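Local coordinates for probable chemoreceptor (Methyl-accepting chemotaxis) transmembrane protein (Rhizobium meliloti, PDB 6D8V) that probably acts as a transmembrane chemotaxis receptor whose Cache-type sensory domain binds quaternary ammonium compounds such as 1,1-dimethyl-prolinium, at residues 112-117 / 143-147; 72-77 / 120-125; 54-59 / 99-103. All blocks are in the same frame, centred on the assembly; numbering follows the deposited sequence.

All three contacts lie in the membrane receptor's first PDC (Cache) sensor domain and share one antiparallel sheet, in which strand 101-105 sits between 70-75 and 111-115. Interaction 3 packs helix 51-58 on one side of strand 101-105; interactions 1 and 2 bring the loop after strand 140-142 and the start of helix 123-131 up to the neighbouring strands. Their centres are about 12 Å (1 and 3) or about 14 Å (1 and 2, 2 and 3) apart. Along the chain, interaction 3 closes before interaction 1 opens, whereas interaction 2 alternates with both. Each touches the same 1,1-dimethyl-prolinium, interaction 3 through Tyr102 alone, so strands, helix 123-131 and a loop assemble one site.

Interaction 1 (112-117 / 143-147); sequences QLSTFK and EGTDV. With PBE (1,1-dimethyl-prolinium), chain C.
Gln112 lays its side chain (chi1 57°, p) across Asp146, its NE2 3.1 Å from Asp146 CB and donating to Ser114 OG at 3.2 Å. Asp146 turns its carboxylate to a salt bridge with Arg107. Residues 112-117 are extended and the run 143-146 heads almost opposite to them, end-to-end directions 162° apart, with Phe116 and Gly144 closest (CA-CA 4.9 Å). Gly144 comes in tight: a CB there would sit 3.2 Å from Thr115 O, and Gly144 O lies 3.0 Å from Ser114 CB. Glu143, with chi1 and chi2 both t, reaches back so that its OE2 accepts a weak hydrogen bond from Lys117 N (3.3 Å). Two successive loop amides face the ligand: Glu143 N donates to PBE O and Gly144 N to PBE OXT, each at 2.7 Å. Phe116 (chi1 p) presents a ring face to an N-methyl, CD1 to PBE CE 3.4 Å. Amides for the carboxylate and an aromatic face for the ammonium are this pair's share of the PDC (Cache) ligand pocket.

Interaction 2 (72-77 / 120-125); sequences WFAEEP and YAAEWY. With PBE (1,1-dimethyl-prolinium), chain C.
Two tryptophans meet edge to face and also share a ligand: the edge of Trp124 points at the face of Trp72, six-membered ring centroids 5.4 Å apart and planes at 81°. Both take chi1 p (46° for Trp72, 51° for Trp124) with chi2 near -90°. Each offers a ring face to the prolinium ring, Trp124 CD2 lying 3.3 Å from PBE CG and Trp72 NE1 3.5 Å from PBE CD; Trp72 NE1 is held by Asp171. Such aromatic walls are consistent with quaternary ammonium cages; here they are two walls of a PDC (Cache) sensor pocket, one from strand 70-75 and one from the start of helix 123-131. Ala122 is the N-cap, and its O accepts from Tyr125 N at 3.1 Å. Ala74, directed at the helix and level with Tyr125 (CA-CA 7.6 Å), rests its CB against both Trp124 CZ3 (3.6 Å) and Tyr125 CE2 (3.5 Å). Farther along, Tyr120 CE2 packs on Pro77 CD at 3.4 Å and Tyr120 OH donates to Glu75 O at 3.1 Å, though that hydroxyl is less surely placed.

Interaction 3 (54-59 / 99-103); sequences AINLLK and FTPYW. With PBE (1,1-dimethyl-prolinium), chain C.
Helix 54-58 lies along strand 101-103 at a shallow angle, the N-to-C directions 25° apart (signed crossing -25°) and the axes 8.8 Å from each other at closest approach. The register pairs Ile55 with Pro101 (CA-CA 6.4 Å) and Lys59 with Trp103 (6.2 Å). Ile55 is the helix's main bump: its CG1 sits 3.6 Å from Pro101 CB and its CD1 3.4 Å from Phe99 CE1, so it fills the hollow between proline and phenyl edge. Ala54 CB meets that edge too, 4.1 Å from Phe99 CZ. On the strand, Pro101 is itself a bump, received between Ile55 and Leu58, whose CD1 stands 4.1 Å from Pro101 CB. Trp103 (chi1 -69°, m; chi2 100°), the largest contributor, lays its indole against Ile55, Leu58 and Lys59. Leu58 CB lies 4.0 Å from Trp103 CD1, and the fully extended Lys59 chain runs over the ring face, its CD 3.5 Å from the six-ring centroid and 6° off the normal, a CH-pi contact. Tyr102 points off the other side of the strand, its OH 3.2 Å from PBE CF, so helix and ligand lie on opposite faces. Side-chain contacts are apolar or, for Lys59, made by methylenes; the one hydrogen bond between the segments, Trp103 NE1 to Ile55 O (3.1 Å, 156°), ties the indole to the helix backbone.

Interaction 1 (112-117 / 143-147)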
# COMPACT_ATOMS: atom_id res chain seq x y z
N GLN A 112 -11.61 13.25 6.79
CA GLN A 112 -11.26 14.05 7.94
C GLN A 112 -9.80 14.44 7.86
O GLN A 112 -8.99 13.76 7.23
CB GLN A 112 -11.51 13.31 9.25
CG GLN A 112 -10.74 12.00 9.30
CD GLN A 112 -10.86 11.30 10.63
OE1 GLN A 112 -11.92 11.30 11.25
NE2 GLN A 112 -9.77 10.69 11.07
N LEU A 113 -9.46 15.54 8.53
CA LEU A 113 -8.10 16.06 8.57
C LEU A 113 -7.44 15.58 9.85
O LEU A 113 -7.80 16.04 10.94
CB LEU A 113 -8.10 17.58 8.49
CG LEU A 113 -6.92 18.26 7.79
CD1 LEU A 113 -7.06 19.77 7.92
CD2 LEU A 113 -5.59 17.78 8.34
N SER A 114 -6.47 14.68 9.73
CA SER A 114 -5.78 14.14 10.88
C SER A 114 -4.39 14.76 11.00
O SER A 114 -4.08 15.76 10.36
CB SER A 114 -5.73 12.61 10.78
OG SER A 114 -6.99 12.09 10.38
N THR A 115 -3.56 14.16 11.84
CA THR A 115 -2.16 14.54 11.95
C THR A 115 -1.42 13.38 12.60
O THR A 115 -2.00 12.61 13.37
CB THR A 115 -1.96 15.83 12.76
OG1 THR A 115 -2.68 16.90 12.14
CG2 THR A 115 -0.49 16.19 12.82
N PHE A 116 -0.13 13.26 12.27
CA PHE A 116 0.64 12.09 12.66
C PHE A 116 2.04 12.52 13.09
O PHE A 116 2.45 13.67 12.89
CB PHE A 116 0.72 11.08 11.51
CG PHE A 116 1.25 11.65 10.23
CD1 PHE A 116 0.43 12.41 9.40
CD2 PHE A 116 2.55 11.42 9.84
CE1 PHE A 116 0.92 12.94 8.22
CE2 PHE A 116 3.05 11.94 8.66
CZ PHE A 116 2.23 12.71 7.85
N LYS A 117 2.76 11.58 13.70
CA LYS A 117 4.11 11.84 14.17
C LYS A 117 5.12 11.68 13.04
O LYS A 117 4.97 10.82 12.16
CB LYS A 117 4.48 10.91 15.33
CG LYS A 117 5.96 10.97 15.70
CD LYS A 117 6.36 9.96 16.76
CE LYS A 117 7.85 10.07 17.07
NZ LYS A 117 8.28 9.26 18.24
N GLU A 143 -1.30 5.31 12.30
CA GLU A 143 -1.51 6.07 13.54
C GLU A 143 -2.58 7.15 13.41
O GLU A 143 -3.48 7.24 14.24
CB GLU A 143 -0.20 6.72 14.00
CG GLU A 143 -0.43 7.92 14.95
CD GLU A 143 0.82 8.74 15.18
OE1 GLU A 143 1.92 8.26 14.85
OE2 GLU A 143 0.70 9.88 15.70
N GLY A 144 -2.46 8.02 12.40
CA GLY A 144 -3.32 9.19 12.34
C GLY A 144 -4.73 8.92 11.88
O GLY A 144 -5.54 9.86 11.84
N THR A 145 -5.06 7.68 11.54
CA THR A 145 -6.40 7.37 11.07
C THR A 145 -7.40 7.49 12.22
O THR A 145 -7.07 7.28 13.39
CB THR A 145 -6.45 5.96 10.48
OG1 THR A 145 -6.01 5.00 11.45
CG2 THR A 145 -5.54 5.87 9.27
N ASP A 146 -8.63 7.87 11.87
CA ASP A 146 -9.72 7.93 12.84
C ASP A 146 -9.73 6.66 13.67
O ASP A 146 -9.43 6.67 14.87
CB ASP A 146 -11.06 8.10 12.13
CG ASP A 146 -12.24 8.07 13.08
OD1 ASP A 146 -12.01 8.13 14.31
OD2 ASP A 146 -13.38 7.98 12.60
N VAL A 147 -10.05 5.55 13.01
CA VAL A 147 -10.03 4.25 13.66
C VAL A 147 -8.78 3.51 13.19
O VAL A 147 -8.40 3.61 12.02
CB VAL A 147 -11.32 3.47 13.35
CG1 VAL A 147 -11.06 1.99 13.39
CG2 VAL A 147 -12.40 3.86 14.34
N PBE C . 0.08 7.96 7.64
CD PBE C . 1.03 8.05 6.75
CA PBE C . 0.72 7.06 8.68
CB PBE C . 2.18 7.68 8.78
CG PBE C . 2.42 8.11 7.62
CE PBE C . -0.24 9.30 8.17
CF PBE C . -1.11 7.31 7.05
C PBE C . 0.08 7.01 9.97
O PBE C . 0.73 6.57 10.96
OXT PBE C . -1.12 7.36 10.12

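Interaction 2 (72-77 / 120-125)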
# COMPACT_ATOMS: atom_id res chain seq x y z
N TRP A 72 -1.31 12.11 2.42
CA TRP A 72 -0.58 12.75 3.50
C TRP A 72 0.68 13.42 2.97
O TRP A 72 1.02 13.31 1.78
CB TRP A 72 -0.24 11.74 4.60
CG TRP A 72 0.32 10.46 4.07
CD1 TRP A 72 -0.38 9.34 3.72
CD2 TRP A 72 1.70 10.17 3.82
NE1 TRP A 72 0.48 8.36 3.28
CE2 TRP A 72 1.76 8.85 3.33
CE3 TRP A 72 2.89 10.89 3.97
CZ2 TRP A 72 2.96 8.24 2.99
CZ3 TRP A 72 4.07 10.28 3.62
CH2 TRP A 72 4.11 8.97 3.14
N PHE A 73 1.36 14.13 3.87
CA PHE A 73 2.65 14.73 3.58
C PHE A 73 3.40 14.95 4.88
O PHE A 73 2.94 15.69 5.75
CB PHE A 73 2.49 16.06 2.83
CG PHE A 73 3.74 16.89 2.82
CD1 PHE A 73 4.84 16.49 2.08
CD2 PHE A 73 3.82 18.05 3.57
CE1 PHE A 73 5.99 17.24 2.08
CE2 PHE A 73 4.98 18.81 3.57
CZ PHE A 73 6.07 18.40 2.82
N ALA A 74 4.56 14.31 5.01
CA ALA A 74 5.47 14.55 6.12
C ALA A 74 6.61 15.44 5.65
O ALA A 74 7.31 15.11 4.69
CB ALA A 74 6.02 13.23 6.68
N GLU A 75 6.79 16.57 6.32
CA GLU A 75 7.72 17.60 5.91
C GLU A 75 9.02 17.50 6.70
O GLU A 75 9.00 17.45 7.93
CB GLU A 75 7.10 18.98 6.09
CG GLU A 75 8.10 20.10 6.33
CD GLU A 75 8.08 20.60 7.76
OE1 GLU A 75 7.57 19.89 8.64
OE2 GLU A 75 8.59 21.72 8.00
N GLU A 76 10.15 17.48 5.98
CA GLU A 76 11.45 17.59 6.61
C GLU A 76 11.43 18.73 7.63
O GLU A 76 10.83 19.78 7.37
CB GLU A 76 12.53 17.83 5.55
CG GLU A 76 13.91 17.26 5.88
CD GLU A 76 14.02 15.77 5.58
OE1 GLU A 76 13.04 15.20 5.06
OE2 GLU A 76 15.08 15.18 5.85
N PRO A 77 12.09 18.57 8.79
CA PRO A 77 11.88 19.51 9.90
C PRO A 77 12.14 20.97 9.56
O PRO A 77 13.24 21.34 9.15
CB PRO A 77 12.86 19.01 10.97
CG PRO A 77 13.88 18.23 10.22
CD PRO A 77 13.14 17.58 9.09
N TYR A 120 10.79 9.65 11.00
CA TYR A 120 11.64 9.65 9.81
C TYR A 120 12.25 8.28 9.53
O TYR A 120 12.54 7.96 8.37
CB TYR A 120 12.76 10.68 9.95
CG TYR A 120 12.29 12.12 9.93
CD1 TYR A 120 11.00 12.45 9.53
CD2 TYR A 120 13.13 13.16 10.32
CE1 TYR A 120 10.56 13.76 9.52
CE2 TYR A 120 12.71 14.48 10.30
CZ TYR A 120 11.42 14.77 9.90
OH TYR A 120 10.98 16.07 9.88
N ALA A 121 12.48 7.46 10.56
CA ALA A 121 13.02 6.13 10.33
C ALA A 121 11.95 5.13 9.92
O ALA A 121 12.29 3.99 9.57
CB ALA A 121 13.76 5.63 11.57
N ALA A 122 10.68 5.52 9.96
CA ALA A 122 9.61 4.62 9.57
C ALA A 122 9.68 4.32 8.08
O ALA A 122 10.16 5.13 7.28
CB ALA A 122 8.24 5.22 9.92
N GLU A 123 9.19 3.14 7.70
CA GLU A 123 9.29 2.74 6.31
C GLU A 123 8.66 3.78 5.39
O GLU A 123 9.22 4.10 4.34
CB GLU A 123 8.64 1.38 6.12
CG GLU A 123 9.62 0.29 5.77
CD GLU A 123 8.92 -0.96 5.28
OE1 GLU A 123 7.72 -1.11 5.59
OE2 GLU A 123 9.57 -1.78 4.60
N TRP A 124 7.48 4.31 5.75
CA TRP A 124 6.75 5.17 4.83
C TRP A 124 7.50 6.46 4.54
O TRP A 124 7.25 7.08 3.50
CB TRP A 124 5.37 5.49 5.40
CG TRP A 124 5.42 5.99 6.80
CD1 TRP A 124 5.30 5.25 7.95
CD2 TRP A 124 5.65 7.34 7.22
NE1 TRP A 124 5.42 6.07 9.05
CE2 TRP A 124 5.63 7.36 8.63
CE3 TRP A 124 5.85 8.55 6.53
CZ2 TRP A 124 5.81 8.53 9.36
CZ3 TRP A 124 6.02 9.71 7.26
CH2 TRP A 124 6.00 9.69 8.67
N TYR A 125 8.42 6.87 5.41
CA TYR A 125 9.28 8.01 5.14
C TYR A 125 10.68 7.62 4.70
O TYR A 125 11.20 8.18 3.73
CB TYR A 125 9.38 8.90 6.39
CG TYR A 125 9.85 10.31 6.08
CD1 TYR A 125 11.19 10.60 5.89
CD2 TYR A 125 8.94 11.35 5.97
CE1 TYR A 125 11.62 11.88 5.61
CE2 TYR A 125 9.35 12.64 5.69
CZ TYR A 125 10.69 12.90 5.50
OH TYR A 125 11.10 14.18 5.22
N PBE C . 0.08 7.96 7.64
CD PBE C . 1.03 8.05 6.75
CA PBE C . 0.72 7.06 8.68
CB PBE C . 2.18 7.68 8.78
CG PBE C . 2.42 8.11 7.62
CE PBE C . -0.24 9.30 8.17
CF PBE C . -1.11 7.31 7.05
C PBE C . 0.08 7.01 9.97
O PBE C . 0.73 6.57 10.96
OXT PBE C . -1.12 7.36 10.12

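Interaction 3 (54-59 / 99-103)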
# COMPACT_ATOMS: atom_id res chain seq x y z
N ALA A 54 -1.40 24.07 0.87
CA ALA A 54 -0.89 22.71 0.73
C ALA A 54 -1.89 21.70 1.28
O ALA A 54 -2.09 20.64 0.68
CB ALA A 54 0.46 22.58 1.44
N ILE A 55 -2.54 22.02 2.40
CA ILE A 55 -3.58 21.14 2.93
C ILE A 55 -4.76 21.07 1.97
O ILE A 55 -5.25 19.98 1.66
CB ILE A 55 -4.01 21.60 4.34
CG1 ILE A 55 -2.93 21.26 5.37
CG2 ILE A 55 -5.32 20.94 4.73
CD1 ILE A 55 -2.21 22.45 5.95
N ASN A 56 -5.25 22.22 1.50
CA ASN A 56 -6.32 22.22 0.50
C ASN A 56 -6.00 21.27 -0.65
O ASN A 56 -6.77 20.36 -0.95
CB ASN A 56 -6.55 23.64 -0.03
CG ASN A 56 -7.72 23.72 -1.01
OD1 ASN A 56 -8.62 22.88 -1.00
ND2 ASN A 56 -7.72 24.75 -1.85
N LEU A 57 -4.84 21.46 -1.29
CA LEU A 57 -4.51 20.67 -2.47
C LEU A 57 -4.40 19.19 -2.14
O LEU A 57 -4.77 18.34 -2.95
CB LEU A 57 -3.20 21.16 -3.09
CG LEU A 57 -3.16 22.63 -3.51
CD1 LEU A 57 -1.80 22.98 -4.09
CD2 LEU A 57 -4.28 22.92 -4.51
N LEU A 58 -3.88 18.85 -0.95
CA LEU A 58 -3.65 17.45 -0.60
C LEU A 58 -4.94 16.63 -0.62
O LEU A 58 -4.88 15.41 -0.76
CB LEU A 58 -2.99 17.36 0.77
CG LEU A 58 -1.72 16.53 0.88
CD1 LEU A 58 -1.26 16.45 2.33
CD2 LEU A 58 -1.92 15.14 0.32
N LYS A 59 -6.10 17.27 -0.47
CA LYS A 59 -7.35 16.53 -0.44
C LYS A 59 -7.77 16.06 -1.83
O LYS A 59 -8.62 15.16 -1.93
CB LYS A 59 -8.45 17.40 0.18
CG LYS A 59 -9.75 16.67 0.47
CD LYS A 59 -10.68 17.54 1.30
CE LYS A 59 -12.04 16.89 1.49
NZ LYS A 59 -12.92 17.71 2.37
N PHE A 99 5.00 19.95 10.42
CA PHE A 99 3.94 20.05 9.41
C PHE A 99 3.60 18.65 8.91
O PHE A 99 4.35 18.07 8.12
CB PHE A 99 4.37 20.96 8.28
CG PHE A 99 3.30 21.19 7.25
CD1 PHE A 99 2.00 21.49 7.64
CD2 PHE A 99 3.59 21.13 5.89
CE1 PHE A 99 1.01 21.70 6.70
CE2 PHE A 99 2.60 21.34 4.95
CZ PHE A 99 1.31 21.63 5.35
N THR A 100 2.47 18.11 9.36
CA THR A 100 2.06 16.74 9.04
C THR A 100 0.56 16.70 8.78
O THR A 100 -0.22 16.23 9.61
CB THR A 100 2.44 15.79 10.18
OG1 THR A 100 2.07 16.36 11.44
CG2 THR A 100 3.94 15.53 10.19
N PRO A 101 0.13 17.17 7.61
CA PRO A 101 -1.29 17.06 7.25
C PRO A 101 -1.64 15.66 6.80
O PRO A 101 -0.82 14.95 6.21
CB PRO A 101 -1.44 18.06 6.09
CG PRO A 101 -0.11 18.73 5.93
CD PRO A 101 0.91 17.85 6.57
N TYR A 102 -2.89 15.27 7.05
CA TYR A 102 -3.32 13.92 6.71
C TYR A 102 -4.82 13.89 6.47
O TYR A 102 -5.60 14.01 7.42
CB TYR A 102 -2.92 12.94 7.81
CG TYR A 102 -3.30 11.51 7.50
CD1 TYR A 102 -3.36 11.05 6.19
CD2 TYR A 102 -3.57 10.61 8.53
CE1 TYR A 102 -3.70 9.74 5.92
CE2 TYR A 102 -3.91 9.31 8.26
CZ TYR A 102 -3.98 8.87 6.95
OH TYR A 102 -4.32 7.56 6.69
N TRP A 103 -5.22 13.71 5.22
CA TRP A 103 -6.61 13.42 4.88
C TRP A 103 -6.81 11.91 4.85
O TRP A 103 -6.03 11.19 4.21
CB TRP A 103 -6.99 14.03 3.53
CG TRP A 103 -7.05 15.53 3.53
CD1 TRP A 103 -6.10 16.39 3.07
CD2 TRP A 103 -8.13 16.34 4.00
NE1 TRP A 103 -6.52 17.69 3.23
CE2 TRP A 103 -7.76 17.69 3.80
CE3 TRP A 103 -9.38 16.07 4.58
CZ2 TRP A 103 -8.59 18.75 4.15
CZ3 TRP A 103 -10.20 17.12 4.93
CH2 TRP A 103 -9.80 18.45 4.72
N PBE C . 0.08 7.96 7.64
CD PBE C . 1.03 8.05 6.75
CA PBE C . 0.72 7.06 8.68
CB PBE C . 2.18 7.68 8.78
CG PBE C . 2.42 8.11 7.62
CE PBE C . -0.24 9.30 8.17
CF PBE C . -1.11 7.31 7.05
C PBE C . 0.08 7.01 9.97
O PBE C . 0.73 6.57 10.96
OXT PBE C . -1.12 7.36 10.12